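Local coordinates for mandelate racemase/muconate lactonizing enzyme family protein (Roseovarius sp. TM1035, PDB 3T9P) that is probably an isomerase of the mandelate racemase/muconate lactonizing enzyme family, with its exact substrate and reaction not established, at residues G129-V134 with V363-G368; A26-F31 with P71-T76. All coordinates share one frame; numbering follows the deposited sequence.

Contact 1. Residues G129-V134 with V363-G368; sequences GSPGPV and VTDAPG
The backbone N of Val-363 donates to Gly-132 O over 2.8 Å, a nearly straight bond (N-H...O 162°) that arrives tilted by 33° from the carbonyl plane. The return bond, Gly-132 N to Val-363 O at 2.9 Å, is bent and weak. Together they make Gly-132 and Val-363 an antiparallel hydrogen-bonded pair, one step of beta pairing where strand 132-139 begins and strand 360-363 ends. The backbone of Gly-132 is nearly fully extended, a conformation that favours glycine.

Just before the pair, the Pro-131 ring lies against the departing chain. Pro-131 CB is 3.2 Å from Val-363 O, with Thr-364 O close by as well, and Pro-131 CG meets Asp-365 OD1 at 3.1 Å, so CB and CG of the ring face three oxygens. Val-363 places CG1 anti to its backbone N (chi1 170°), 4.0 Å from Pro-131 CA, while Val-363 CG2 looks toward Val-134 CG2 at 4.5 Å. Beyond them Thr-364 OG1 accepts from Ala-366 N, an ST turn that bends the chain away.

Val-134 also bonds through its backbone to Ala-361, continuing the pairing of strands 132-139 and 360-363. Helix 313-322 covers the valines through Met-319, His-320 and Leu-322, and Arg-323 after it binds the carbonyls of Ser-130 and Pro-133.

Contact 2. Residues A26-F31 with P71-T76; sequences ARLETF and PHALGT
Leu-74 reaches the strand with a single methyl: Leu-74 CD2 lies 3.6 Å from Ala-26 O and 3.9 Å from Arg-27 N, so it rests on the peptide joining these two residues. Leu-74 CD2 is also 4.4 Å from Leu-28 CD1, which in turn touches Ala-73 CB at 4.1 Å. No hydrogen bond crosses between the segments; the contact is apolar, with Leu-28 CD1 bridging two consecutive residues at the end of the helix. In Leu-74 the first torsion (chi1 -72°) sets CG beside the backbone N, and from there the chain extends to the strand.

Helix packing on an antiparallel sheet is the plan of the N-terminal capping domain in this family, and here the end of helix 58-73 lies on strand 25-32. Leu-28 and Thr-30 face that helix and both touch Phe-65, whereas Arg-27 and Glu-29 lie on the other face of the sheet, where Arg-27 forms a salt bridge with Glu-387. Ala-26 and Arg-27 are both set opposite Thr-42 in a classic beta bulge.

Leu-74 is the second residue of a type II turn from Ala-73 to Thr-76, in which Gly-75 takes the positive phi of 82°. Ala-73 O is gripped twice by one residue, by Thr-76 N at 3.1 Å and by Thr-76 OG1 at 2.7 Å, the hydroxyl reinforcing the backbone bond that closes the turn. Further out, Gly-75 O accepts from Arg-24, Leu-74 touches Ser-386 on strand 382-387, and Thr-76 meets Thr-84 on helix 82-91.

Contacts 1 and 2 do not touch: their centres are 27 Å apart and their nearest atoms about 15 Å. Contact 2 lies in the N-terminal capping domain, whereas contact 1 pairs strand 132-139, which opens the barrel, with a strand that follows the barrel. The chain itself connects them: beyond 363-368 it runs through helix 375-379 into strand 382-387, which pairs with strand 25-32 of contact 2. In relatives the active site lies at the C-terminal ends of the barrel strands, so contact 1, at a strand's beginning, is probably remote from it. The sulfate near Gly-132 probably comes from the crystallisation liquor.

Contact 1. Residues G129-V134 with V363-G368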
loop_
_atom_site.group_PDB
_atom_site.type_symbol
_atom_site.label_atom_id
_atom_site.label_comp_id
_atom_site.label_asym_id
_atom_site.label_seq_id
_atom_site.Cartn_x
_atom_site.Cartn_y
_atom_site.Cartn_z
ATOM N N GLY A 129 -23.787 -9.537 17.153
ATOM C CA GLY A 129 -23.955 -8.691 18.358
ATOM C C GLY A 129 -25.392 -8.217 18.403
ATOM O O GLY A 129 -26.267 -8.910 17.855
ATOM N N SER A 130 -25.649 -7.027 18.960
ATOM C CA SER A 130 -26.951 -6.535 19.088
ATOM C C SER A 130 -26.810 -5.035 19.298
ATOM O O SER A 130 -25.695 -4.556 19.648
ATOM C CB SER A 130 -27.573 -7.139 20.339
ATOM O OG SER A 130 -26.697 -6.843 21.441
ATOM N N PRO A 131 -27.901 -4.269 19.061
ATOM C CA PRO A 131 -27.853 -2.817 19.323
ATOM C C PRO A 131 -27.663 -2.568 20.799
ATOM O O PRO A 131 -27.974 -3.420 21.580
ATOM C CB PRO A 131 -29.212 -2.322 18.878
ATOM C CG PRO A 131 -30.068 -3.591 18.896
ATOM C CD PRO A 131 -29.162 -4.652 18.427
ATOM N N GLY A 132 -27.089 -1.433 21.141
ATOM C CA GLY A 132 -26.891 -1.034 22.503
ATOM C C GLY A 132 -25.824 0.053 22.626
ATOM O O GLY A 132 -25.281 0.580 21.618
ATOM N N PRO A 133 -25.477 0.379 23.884
ATOM C CA PRO A 133 -24.504 1.448 24.094
ATOM C C PRO A 133 -23.052 0.992 23.950
ATOM O O PRO A 133 -22.697 -0.223 24.115
ATOM C CB PRO A 133 -24.755 1.836 25.595
ATOM C CG PRO A 133 -25.181 0.469 26.251
ATOM C CD PRO A 133 -26.184 -0.018 25.150
ATOM N N VAL A 134 -22.198 1.959 23.562
ATOM C CA VAL A 134 -20.793 1.757 23.489
ATOM C C VAL A 134 -20.109 2.879 24.344
ATOM O O VAL A 134 -20.238 4.080 24.008
ATOM C CB VAL A 134 -20.387 1.843 22.019
ATOM C CG1 VAL A 134 -18.921 1.599 21.872
ATOM C CG2 VAL A 134 -21.082 0.731 21.235
ATOM N N VAL A 363 -25.670 2.329 19.470
ATOM C CA VAL A 363 -26.120 1.660 18.236
ATOM C C VAL A 363 -27.631 1.368 18.429
ATOM O O VAL A 363 -27.984 0.601 19.349
ATOM C CB VAL A 363 -25.299 0.408 17.971
ATOM C CG1 VAL A 363 -25.870 -0.460 16.830
ATOM C CG2 VAL A 363 -23.775 0.814 17.682
ATOM N N THR A 364 -28.467 2.022 17.599
ATOM C CA THR A 364 -29.945 1.882 17.631
ATOM C C THR A 364 -30.382 0.571 16.933
ATOM O O THR A 364 -29.540 -0.174 16.357
ATOM C CB THR A 364 -30.661 3.081 16.919
ATOM O OG1 THR A 364 -30.543 2.956 15.496
ATOM C CG2 THR A 364 -30.202 4.551 17.448
ATOM N N ASP A 365 -31.698 0.297 16.941
ATOM C CA ASP A 365 -32.293 -0.796 16.176
ATOM C C ASP A 365 -32.492 -0.530 14.716
ATOM O O ASP A 365 -33.052 -1.431 14.052
ATOM C CB ASP A 365 -33.779 -1.040 16.584
ATOM C CG ASP A 365 -33.878 -1.809 17.790
ATOM O OD1 ASP A 365 -32.788 -2.362 18.174
ATOM O OD2 ASP A 365 -34.999 -1.826 18.372
ATOM N N ALA A 366 -32.195 0.690 14.262
ATOM C CA ALA A 366 -32.374 1.090 12.837
ATOM C C ALA A 366 -31.622 0.082 11.915
ATOM O O ALA A 366 -30.518 -0.310 12.242
ATOM C CB ALA A 366 -31.913 2.564 12.595
ATOM N N PRO A 367 -32.211 -0.344 10.807
ATOM C CA PRO A 367 -31.498 -1.374 9.968
ATOM C C PRO A 367 -30.213 -0.840 9.325
ATOM O O PRO A 367 -30.144 0.384 9.125
ATOM C CB PRO A 367 -32.459 -1.690 8.813
ATOM C CG PRO A 367 -33.845 -1.228 9.277
ATOM C CD PRO A 367 -33.592 -0.071 10.363
ATOM N N GLY A 368 -29.296 -1.761 8.950
ATOM C CA GLY A 368 -27.970 -1.398 8.382
ATOM C C GLY A 368 -27.197 -0.563 9.392
ATOM O O GLY A 368 -27.169 -0.906 10.559
#

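Contact 2. Residues A26-F31 with P71-T76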
loop_
_atom_site.group_PDB
_atom_site.type_symbol
_atom_site.label_atom_id
_atom_site.label_comp_id
_atom_site.label_asym_id
_atom_site.label_seq_id
_atom_site.Cartn_x
_atom_site.Cartn_y
_atom_site.Cartn_z
ATOM N N ALA A 26 -25.689 -4.971 -9.134
ATOM C CA ALA A 26 -25.997 -4.329 -10.400
ATOM C C ALA A 26 -25.369 -2.983 -10.689
ATOM O O ALA A 26 -25.063 -2.692 -11.792
ATOM C CB ALA A 26 -27.485 -4.243 -10.598
ATOM N N ARG A 27 -25.142 -2.186 -9.713
ATOM C CA ARG A 27 -24.770 -0.798 -9.826
ATOM C C ARG A 27 -23.989 -0.327 -8.597
ATOM O O ARG A 27 -24.255 -0.743 -7.485
ATOM C CB ARG A 27 -26.012 0.074 -10.022
ATOM C CG ARG A 27 -25.710 1.553 -10.199
ATOM C CD ARG A 27 -26.907 2.384 -10.630
ATOM N NE ARG A 27 -27.364 2.031 -11.971
ATOM C CZ ARG A 27 -28.474 1.355 -12.226
ATOM N NH1 ARG A 27 -29.254 0.955 -11.229
ATOM N NH2 ARG A 27 -28.813 1.077 -13.478
ATOM N N LEU A 28 -22.995 0.449 -8.827
ATOM C CA LEU A 28 -22.199 1.056 -7.780
ATOM C C LEU A 28 -21.983 2.514 -8.119
ATOM O O LEU A 28 -21.463 2.800 -9.130
ATOM C CB LEU A 28 -20.864 0.329 -7.566
ATOM C CG LEU A 28 -20.918 -1.051 -6.899
ATOM C CD1 LEU A 28 -19.733 -1.862 -7.116
ATOM C CD2 LEU A 28 -21.267 -1.064 -5.442
ATOM N N GLU A 29 -22.396 3.380 -7.220
ATOM C CA GLU A 29 -22.308 4.797 -7.349
ATOM C C GLU A 29 -21.499 5.450 -6.221
ATOM O O GLU A 29 -21.625 5.082 -5.113
ATOM C CB GLU A 29 -23.704 5.402 -7.337
ATOM C CG GLU A 29 -24.617 4.984 -8.380
ATOM C CD GLU A 29 -26.057 5.266 -8.028
ATOM O OE1 GLU A 29 -26.597 4.551 -7.214
ATOM O OE2 GLU A 29 -26.596 6.184 -8.579
ATOM N N THR A 30 -20.690 6.431 -6.563
ATOM C CA THR A 30 -19.946 7.222 -5.624
ATOM C C THR A 30 -20.293 8.725 -5.700
ATOM O O THR A 30 -20.519 9.259 -6.743
ATOM C CB THR A 30 -18.408 7.062 -5.806
ATOM O OG1 THR A 30 -18.028 7.487 -7.108
ATOM C CG2 THR A 30 -17.954 5.591 -5.514
ATOM N N PHE A 31 -20.337 9.361 -4.557
ATOM C CA PHE A 31 -20.569 10.762 -4.426
ATOM C C PHE A 31 -19.443 11.254 -3.524
ATOM O O PHE A 31 -19.386 10.891 -2.396
ATOM C CB PHE A 31 -21.920 11.044 -3.737
ATOM C CG PHE A 31 -23.131 10.439 -4.400
ATOM C CD1 PHE A 31 -23.407 9.122 -4.311
ATOM C CD2 PHE A 31 -24.041 11.211 -5.019
ATOM C CE1 PHE A 31 -24.521 8.601 -4.880
ATOM C CE2 PHE A 31 -25.125 10.671 -5.588
ATOM C CZ PHE A 31 -25.353 9.367 -5.523
ATOM N N PRO A 71 -15.178 -2.918 -11.324
ATOM C CA PRO A 71 -15.219 -3.893 -12.431
ATOM C C PRO A 71 -15.244 -5.317 -11.968
ATOM O O PRO A 71 -15.822 -6.174 -12.670
ATOM C CB PRO A 71 -13.927 -3.604 -13.238
ATOM C CG PRO A 71 -13.787 -2.098 -13.040
ATOM C CD PRO A 71 -14.037 -1.984 -11.499
ATOM N N HIS A 72 -14.659 -5.602 -10.798
ATOM C CA HIS A 72 -14.595 -6.936 -10.329
ATOM C C HIS A 72 -15.831 -7.284 -9.504
ATOM O O HIS A 72 -16.129 -8.469 -9.322
ATOM C CB HIS A 72 -13.318 -7.145 -9.466
ATOM C CG HIS A 72 -12.079 -6.732 -10.185
ATOM N ND1 HIS A 72 -11.673 -7.337 -11.353
ATOM C CD2 HIS A 72 -11.187 -5.751 -9.934
ATOM C CE1 HIS A 72 -10.604 -6.706 -11.825
ATOM N NE2 HIS A 72 -10.269 -5.763 -10.959
ATOM N N ALA A 73 -16.504 -6.279 -8.956
ATOM C CA ALA A 73 -17.624 -6.546 -8.047
ATOM C C ALA A 73 -18.990 -6.618 -8.798
ATOM O O ALA A 73 -19.854 -7.309 -8.346
ATOM C CB ALA A 73 -17.732 -5.441 -7.000
ATOM N N LEU A 74 -19.172 -5.870 -9.870
ATOM C CA LEU A 74 -20.406 -5.964 -10.709
ATOM C C LEU A 74 -20.720 -7.426 -11.082
ATOM O O LEU A 74 -19.780 -8.187 -11.466
ATOM C CB LEU A 74 -20.222 -5.115 -11.982
ATOM C CG LEU A 74 -20.262 -3.632 -11.645
ATOM C CD1 LEU A 74 -19.995 -2.818 -12.850
ATOM C CD2 LEU A 74 -21.554 -3.064 -10.917
ATOM N N GLY A 75 -21.981 -7.843 -10.890
ATOM C CA GLY A 75 -22.445 -9.187 -11.267
ATOM C C GLY A 75 -22.104 -10.225 -10.246
ATOM O O GLY A 75 -22.431 -11.423 -10.452
ATOM N N THR A 76 -21.452 -9.852 -9.132
ATOM C CA THR A 76 -21.104 -10.868 -8.136
ATOM C C THR A 76 -22.202 -10.975 -7.045
ATOM O O THR A 76 -23.049 -10.103 -6.995
ATOM C CB THR A 76 -19.684 -10.594 -7.420
ATOM O OG1 THR A 76 -19.800 -9.398 -6.655
ATOM C CG2 THR A 76 -18.561 -10.472 -8.476
#